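Long-range contact in esterase (uncultured bacterium pCosCE1, PDB 7ATL), which hydrolyses carboxylic esters and also shows promiscuous acyltransferase activity, as a family VIII carboxylesterase with a beta-lactamase-like fold: residues 79-90 / 108-116. Residues are numbered along the deposited sequence; the frame is centred on the assembly and turned at random.
Sequences IEQQKLGLDDTV and PIKIRHLLS
Arg112 grips the carboxylate of Asp87 side-on, NE donating to OD1 at 2.8 Å and NH2 to OD2 at 2.9 Å. Both acceptors lie close to the guanidinium plane and both N-H bonds are nearly straight (168° at NE), yet carboxylate and guanidinium are turned 41° against each other. Lys110 NZ adds a second salt bridge to Asp87 OD1 at 2.7 Å, arriving from the opposite carboxylate face to Arg112 NE, so OD1 is held between two cationic groups that would be expected to favour the ionised carboxylate of Asp87. With CG between the backbone N and the carbonyl carbon (chi1 57°) and a further bend at chi3, the Arg112 chain brings its guanidinium to Asp87; Leu86 CB lies over one face of that group, toward its rim, 3.4 Å from NH2.

Backbone atoms also join the two segments. Arg112 N donates to Leu86 O and Ile111 N to Asp88 O (3.0 Å), using amides of the first turn of helix 111-116, while Val90 N meets Ile109 O at 2.8 Å around the single bridge of Thr89 with Lys110. Apolar side chains pack alongside: Ile111 CG1 lies against Leu84 CD1 and Asp88 CB, Leu86 CD2 packs on Leu115 CD1 at 3.5 Å, and Val90 CG2 touches Ile109 CG2 and Leu114 CD1.

In the second shell, Asp87 lies within a type I turn from Gly85 to Asp88, and Trp93 NE1 bonds Asp88 OD2. Lys110, the N-cap residue, donates its N to His113 ND1. The contact thus ties the loop leaving helix 67-80 to the start of helix 111-116, with Leu84 and Leu115 also packing on helix 174-186.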
ATOM      1  N   ILE A  79      -3.655 -17.860   7.228  1.00 28.77           N
ATOM      2  CA  ILE A  79      -3.072 -18.992   6.462  1.00 31.14           C
ATOM      3  C   ILE A  79      -2.150 -19.804   7.382  1.00 32.30           C
ATOM      4  O   ILE A  79      -2.220 -21.042   7.335  1.00 32.95           O
ATOM      5  CB  ILE A  79      -2.372 -18.452   5.205  1.00 30.96           C
ATOM      6  CG1 ILE A  79      -3.394 -18.143   4.109  1.00 29.22           C
ATOM      7  CG2 ILE A  79      -1.296 -19.409   4.731  1.00 32.04           C
ATOM      8  CD1 ILE A  79      -2.929 -17.152   3.077  1.00 29.62           C
ATOM      9  N   GLU A  80      -1.337 -19.140   8.202  1.00 33.92           N
ATOM     10  CA  GLU A  80      -0.484 -19.814   9.217  1.00 31.06           C
ATOM     11  C   GLU A  80      -1.347 -20.721  10.084  1.00 29.94           C
ATOM     12  O   GLU A  80      -0.962 -21.870  10.306  1.00 30.96           O
ATOM     13  CB  GLU A  80       0.202 -18.799  10.117  1.00 29.54           C
ATOM     14  CG  GLU A  80       1.585 -18.461   9.649  1.00 29.93           C
ATOM     15  CD  GLU A  80       2.314 -17.580  10.641  1.00 32.17           C
ATOM     16  OE1 GLU A  80       1.667 -17.032  11.605  1.00 29.90           O
ATOM     17  OE2 GLU A  80       3.509 -17.411  10.419  1.00 31.80           O
ATOM     18  N   GLN A  81      -2.488 -20.220  10.528  1.00 29.97           N
ATOM     19  CA  GLN A  81      -3.423 -20.971  11.406  1.00 34.66           C
ATOM     20  C   GLN A  81      -4.267 -21.966  10.602  1.00 32.67           C
ATOM     21  O   GLN A  81      -5.145 -22.604  11.185  1.00 31.82           O
ATOM     22  CB  GLN A  81      -4.394 -20.001  12.070  1.00 39.23           C
ATOM     23  CG  GLN A  81      -3.741 -18.699  12.495  1.00 44.93           C
ATOM     24  CD  GLN A  81      -3.673 -18.602  13.986  1.00 45.22           C
ATOM     25  OE1 GLN A  81      -4.146 -19.490  14.681  1.00 51.39           O
ATOM     26  NE2 GLN A  81      -3.087 -17.520  14.464  1.00 48.30           N
ATOM     27  N   GLN A  82      -4.115 -22.015   9.288  1.00 35.43           N
ATOM     28  CA  GLN A  82      -4.892 -22.952   8.435  1.00 38.71           C
ATOM     29  C   GLN A  82      -6.396 -22.712   8.645  1.00 37.00           C
ATOM     30  O   GLN A  82      -7.127 -23.691   8.792  1.00 37.58           O
ATOM     31  CB  GLN A  82      -4.478 -24.383   8.779  1.00 37.97           C
ATOM     32  CG  GLN A  82      -2.969 -24.565   8.900  1.00 39.47           C
ATOM     33  CD  GLN A  82      -2.577 -26.017   8.753  1.00 41.12           C
ATOM     34  OE1 GLN A  82      -2.614 -26.786   9.726  1.00 39.67           O
ATOM     35  NE2 GLN A  82      -2.228 -26.397   7.523  1.00 34.73           N
ATOM     36  N   LYS A  83      -6.818 -21.448   8.713  1.00 37.14           N
ATOM     37  CA  LYS A  83      -8.234 -21.009   8.549  1.00 38.57           C
ATOM     38  C   LYS A  83      -8.482 -20.641   7.070  1.00 33.26           C
ATOM     39  O   LYS A  83      -9.655 -20.659   6.636  1.00 30.90           O
ATOM     40  CB  LYS A  83      -8.528 -19.850   9.507  1.00 43.39           C
ATOM     41  CG  LYS A  83      -8.526 -20.202  10.990  1.00 53.27           C
ATOM     42  CD  LYS A  83      -9.348 -19.201  11.836  1.00 68.24           C
ATOM     43  CE  LYS A  83      -9.136 -19.295  13.338  1.00 67.29           C
ATOM     44  NZ  LYS A  83      -9.459 -20.654  13.830  1.00 67.93           N
ATOM     45  N   LEU A  84      -7.405 -20.387   6.317  1.00 28.86           N
ATOM     46  CA  LEU A  84      -7.390 -20.014   4.882  1.00 28.96           C
ATOM     47  C   LEU A  84      -6.240 -20.755   4.182  1.00 28.60           C
ATOM     48  O   LEU A  84      -5.213 -20.995   4.837  1.00 31.29           O
ATOM     49  CB  LEU A  84      -7.200 -18.493   4.827  1.00 28.24           C
ATOM     50  CG  LEU A  84      -7.290 -17.834   3.458  1.00 27.31           C
ATOM     51  CD1 LEU A  84      -8.612 -18.146   2.806  1.00 28.73           C
ATOM     52  CD2 LEU A  84      -7.135 -16.333   3.582  1.00 28.29           C
ATOM     53  N   GLY A  85      -6.384 -21.096   2.900  1.00 27.92           N
ATOM     54  CA  GLY A  85      -5.320 -21.761   2.116  1.00 29.06           C
ATOM     55  C   GLY A  85      -4.811 -20.910   0.956  1.00 28.59           C
ATOM     56  O   GLY A  85      -5.637 -20.290   0.247  1.00 27.91           O
ATOM     57  N   LEU A  86      -3.502 -20.918   0.708  1.00 28.80           N
ATOM     58  CA  LEU A  86      -2.916 -20.217  -0.468  1.00 30.73           C
ATOM     59  C   LEU A  86      -3.596 -20.667  -1.770  1.00 29.93           C
ATOM     60  O   LEU A  86      -3.619 -19.851  -2.722  1.00 28.64           O
ATOM     61  CB  LEU A  86      -1.412 -20.483  -0.523  1.00 32.29           C
ATOM     62  CG  LEU A  86      -0.585 -19.567   0.375  1.00 35.59           C
ATOM     63  CD1 LEU A  86       0.885 -19.976   0.369  1.00 34.90           C
ATOM     64  CD2 LEU A  86      -0.760 -18.104  -0.029  1.00 33.15           C
ATOM     65  N   ASP A  87      -4.112 -21.908  -1.814  1.00 29.60           N
ATOM     66  CA  ASP A  87      -4.672 -22.556  -3.028  1.00 28.34           C
ATOM     67  C   ASP A  87      -6.191 -22.698  -2.886  1.00 27.39           C
ATOM     68  O   ASP A  87      -6.785 -23.431  -3.656  1.00 30.36           O
ATOM     69  CB  ASP A  87      -3.966 -23.890  -3.293  1.00 29.93           C
ATOM     70  CG  ASP A  87      -2.539 -23.733  -3.806  1.00 31.52           C
ATOM     71  OD1 ASP A  87      -2.339 -23.053  -4.837  1.00 33.60           O
ATOM     72  OD2 ASP A  87      -1.627 -24.265  -3.161  1.00 33.39           O
ATOM     73  N   ASP A  88      -6.810 -22.027  -1.926  1.00 26.30           N
ATOM     74  CA  ASP A  88      -8.285 -21.899  -1.892  1.00 25.78           C
ATOM     75  C   ASP A  88      -8.739 -21.057  -3.083  1.00 26.24           C
ATOM     76  O   ASP A  88      -8.089 -20.020  -3.388  1.00 26.75           O
ATOM     77  CB  ASP A  88      -8.747 -21.221  -0.610  1.00 24.85           C
ATOM     78  CG  ASP A  88      -8.619 -22.121   0.598  1.00 24.06           C
ATOM     79  OD1 ASP A  88      -7.977 -23.187   0.459  1.00 22.78           O
ATOM     80  OD2 ASP A  88      -9.168 -21.746   1.650  1.00 21.95           O
ATOM     81  N   THR A  89      -9.833 -21.456  -3.716  1.00 26.04           N
ATOM     82  CA  THR A  89     -10.527 -20.613  -4.715  1.00 24.94           C
ATOM     83  C   THR A  89     -11.160 -19.432  -3.980  1.00 23.96           C
ATOM     84  O   THR A  89     -11.398 -19.539  -2.769  1.00 22.70           O
ATOM     85  CB  THR A  89     -11.544 -21.424  -5.518  1.00 24.58           C
ATOM     86  OG1 THR A  89     -12.568 -21.840  -4.618  1.00 22.10           O
ATOM     87  CG2 THR A  89     -10.890 -22.600  -6.212  1.00 25.53           C
ATOM     88  N   VAL A  90     -11.394 -18.342  -4.694  1.00 23.02           N
ATOM     89  CA  VAL A  90     -12.125 -17.174  -4.144  1.00 23.46           C
ATOM     90  C   VAL A  90     -13.591 -17.572  -4.026  1.00 22.92           C
ATOM     91  O   VAL A  90     -14.209 -17.326  -2.969  1.00 23.16           O
ATOM     92  CB  VAL A  90     -11.911 -15.923  -5.014  1.00 23.39           C
ATOM     93  CG1 VAL A  90     -12.774 -14.765  -4.545  1.00 24.02           C
ATOM     94  CG2 VAL A  90     -10.450 -15.509  -5.031  1.00 21.88           C
ATOM     95  N   PRO A 108     -11.045 -20.566 -12.043  1.00 30.36           N
ATOM     96  CA  PRO A 108     -10.906 -20.373 -10.601  1.00 29.97           C
ATOM     97  C   PRO A 108      -9.754 -19.395 -10.334  1.00 28.94           C
ATOM     98  O   PRO A 108      -8.780 -19.369 -11.094  1.00 31.10           O
ATOM     99  CB  PRO A 108     -10.650 -21.777 -10.030  1.00 29.65           C
ATOM    100  CG  PRO A 108     -10.146 -22.588 -11.221  1.00 30.73           C
ATOM    101  CD  PRO A 108     -10.682 -21.921 -12.478  1.00 29.44           C
ATOM    102  N   ILE A 109      -9.948 -18.548  -9.330  1.00 27.17           N
ATOM    103  CA  ILE A 109      -8.925 -17.607  -8.808  1.00 25.99           C
ATOM    104  C   ILE A 109      -8.487 -18.164  -7.470  1.00 24.69           C
ATOM    105  O   ILE A 109      -9.361 -18.474  -6.624  1.00 23.43           O
ATOM    106  CB  ILE A 109      -9.471 -16.176  -8.642  1.00 27.17           C
ATOM    107  CG1 ILE A 109      -9.910 -15.538  -9.969  1.00 28.57           C
ATOM    108  CG2 ILE A 109      -8.445 -15.319  -7.913  1.00 25.98           C
ATOM    109  CD1 ILE A 109     -10.828 -14.330  -9.796  1.00 28.37           C
ATOM    110  N   LYS A 110      -7.186 -18.259  -7.283  1.00 25.50           N
ATOM    111  CA  LYS A 110      -6.613 -18.751  -6.016  1.00 27.22           C
ATOM    112  C   LYS A 110      -6.199 -17.550  -5.175  1.00 25.77           C
ATOM    113  O   LYS A 110      -5.832 -16.513  -5.745  1.00 24.85           O
ATOM    114  CB  LYS A 110      -5.425 -19.677  -6.264  1.00 29.87           C
ATOM    115  CG  LYS A 110      -5.768 -21.063  -6.786  1.00 32.87           C
ATOM    116  CD  LYS A 110      -4.596 -21.655  -7.544  1.00 35.32           C
ATOM    117  CE  LYS A 110      -4.578 -23.163  -7.528  1.00 39.71           C
ATOM    118  NZ  LYS A 110      -3.205 -23.677  -7.316  1.00 41.91           N
ATOM    119  N   ILE A 111      -6.233 -17.734  -3.856  1.00 26.06           N
ATOM    120  CA  ILE A 111      -5.777 -16.737  -2.849  1.00 23.57           C
ATOM    121  C   ILE A 111      -4.358 -16.292  -3.225  1.00 21.94           C
ATOM    122  O   ILE A 111      -4.099 -15.090  -3.153  1.00 21.67           O
ATOM    123  CB  ILE A 111      -5.900 -17.315  -1.424  1.00 23.42           C
ATOM    124  CG1 ILE A 111      -7.336 -17.733  -1.097  1.00 23.73           C
ATOM    125  CG2 ILE A 111      -5.381 -16.340  -0.388  1.00 24.72           C
ATOM    126  CD1 ILE A 111      -8.347 -16.611  -1.200  1.00 24.93           C
ATOM    127  N   ARG A 112      -3.474 -17.180  -3.663  1.00 20.54           N
ATOM    128  CA  ARG A 112      -2.077 -16.758  -3.971  1.00 23.16           C
ATOM    129  C   ARG A 112      -2.086 -15.783  -5.159  1.00 23.58           C
ATOM    130  O   ARG A 112      -1.123 -14.977  -5.307  1.00 22.13           O
ATOM    131  CB  ARG A 112      -1.156 -17.950  -4.267  1.00 26.15           C
ATOM    132  CG  ARG A 112      -1.623 -18.841  -5.413  1.00 26.54           C
ATOM    133  CD  ARG A 112      -0.593 -19.888  -5.774  1.00 27.46           C
ATOM    134  NE  ARG A 112      -0.548 -20.955  -4.782  1.00 29.81           N
ATOM    135  CZ  ARG A 112       0.395 -21.121  -3.853  1.00 29.46           C
ATOM    136  NH1 ARG A 112       1.406 -20.276  -3.732  1.00 27.51           N
ATOM    137  NH2 ARG A 112       0.292 -22.135  -3.018  1.00 28.00           N
ATOM    138  N   HIS A 113      -3.093 -15.890  -6.021  1.00 22.52           N
ATOM    139  CA  HIS A 113      -3.239 -14.982  -7.174  1.00 23.04           C
ATOM    140  C   HIS A 113      -3.669 -13.619  -6.621  1.00 21.84           C
ATOM    141  O   HIS A 113      -3.115 -12.586  -7.079  1.00 22.10           O
ATOM    142  CB  HIS A 113      -4.202 -15.540  -8.239  1.00 23.86           C
ATOM    143  CG  HIS A 113      -3.874 -16.886  -8.797  1.00 23.83           C
ATOM    144  ND1 HIS A 113      -4.869 -17.830  -9.076  1.00 23.48           N
ATOM    145  CD2 HIS A 113      -2.704 -17.458  -9.164  1.00 24.71           C
ATOM    146  CE1 HIS A 113      -4.323 -18.916  -9.589  1.00 22.86           C
ATOM    147  NE2 HIS A 113      -3.002 -18.718  -9.653  1.00 24.55           N
ATOM    148  N   LEU A 114      -4.620 -13.578  -5.690  1.00 20.82           N
ATOM    149  CA  LEU A 114      -4.997 -12.275  -5.068  1.00 22.75           C
ATOM    150  C   LEU A 114      -3.747 -11.601  -4.457  1.00 23.59           C
ATOM    151  O   LEU A 114      -3.553 -10.400  -4.677  1.00 25.71           O
ATOM    152  CB  LEU A 114      -6.094 -12.458  -4.014  1.00 21.62           C
ATOM    153  CG  LEU A 114      -7.469 -12.885  -4.518  1.00 20.77           C
ATOM    154  CD1 LEU A 114      -8.477 -12.888  -3.381  1.00 19.19           C
ATOM    155  CD2 LEU A 114      -7.944 -11.982  -5.643  1.00 21.80           C
ATOM    156  N   LEU A 115      -2.920 -12.344  -3.721  1.00 24.07           N
ATOM    157  CA  LEU A 115      -1.785 -11.791  -2.938  1.00 24.44           C
ATOM    158  C   LEU A 115      -0.716 -11.174  -3.853  1.00 24.88           C
ATOM    159  O   LEU A 115       0.003 -10.274  -3.380  1.00 25.13           O
ATOM    160  CB  LEU A 115      -1.185 -12.914  -2.092  1.00 24.14           C
ATOM    161  CG  LEU A 115      -2.095 -13.447  -0.994  1.00 26.03           C
ATOM    162  CD1 LEU A 115      -1.474 -14.653  -0.315  1.00 28.47           C
ATOM    163  CD2 LEU A 115      -2.387 -12.367   0.032  1.00 25.41           C
ATOM    164  N   SER A 116      -0.587 -11.651  -5.094  1.00 23.82           N
ATOM    165  CA  SER A 116       0.510 -11.290  -6.023  1.00 24.42           C
ATOM    166  C   SER A 116      -0.057 -10.576  -7.247  1.00 25.06           C
ATOM    167  O   SER A 116       0.720 -10.285  -8.174  1.00 27.57           O
ATOM    168  CB  SER A 116       1.328 -12.512  -6.404  1.00 25.30           C
ATOM    169  OG  SER A 116       1.990 -13.055  -5.265  1.00 25.44           O
TER
HETATM  170  O   HOH W   1     -12.555 -18.641  -7.776  1.00 22.58           O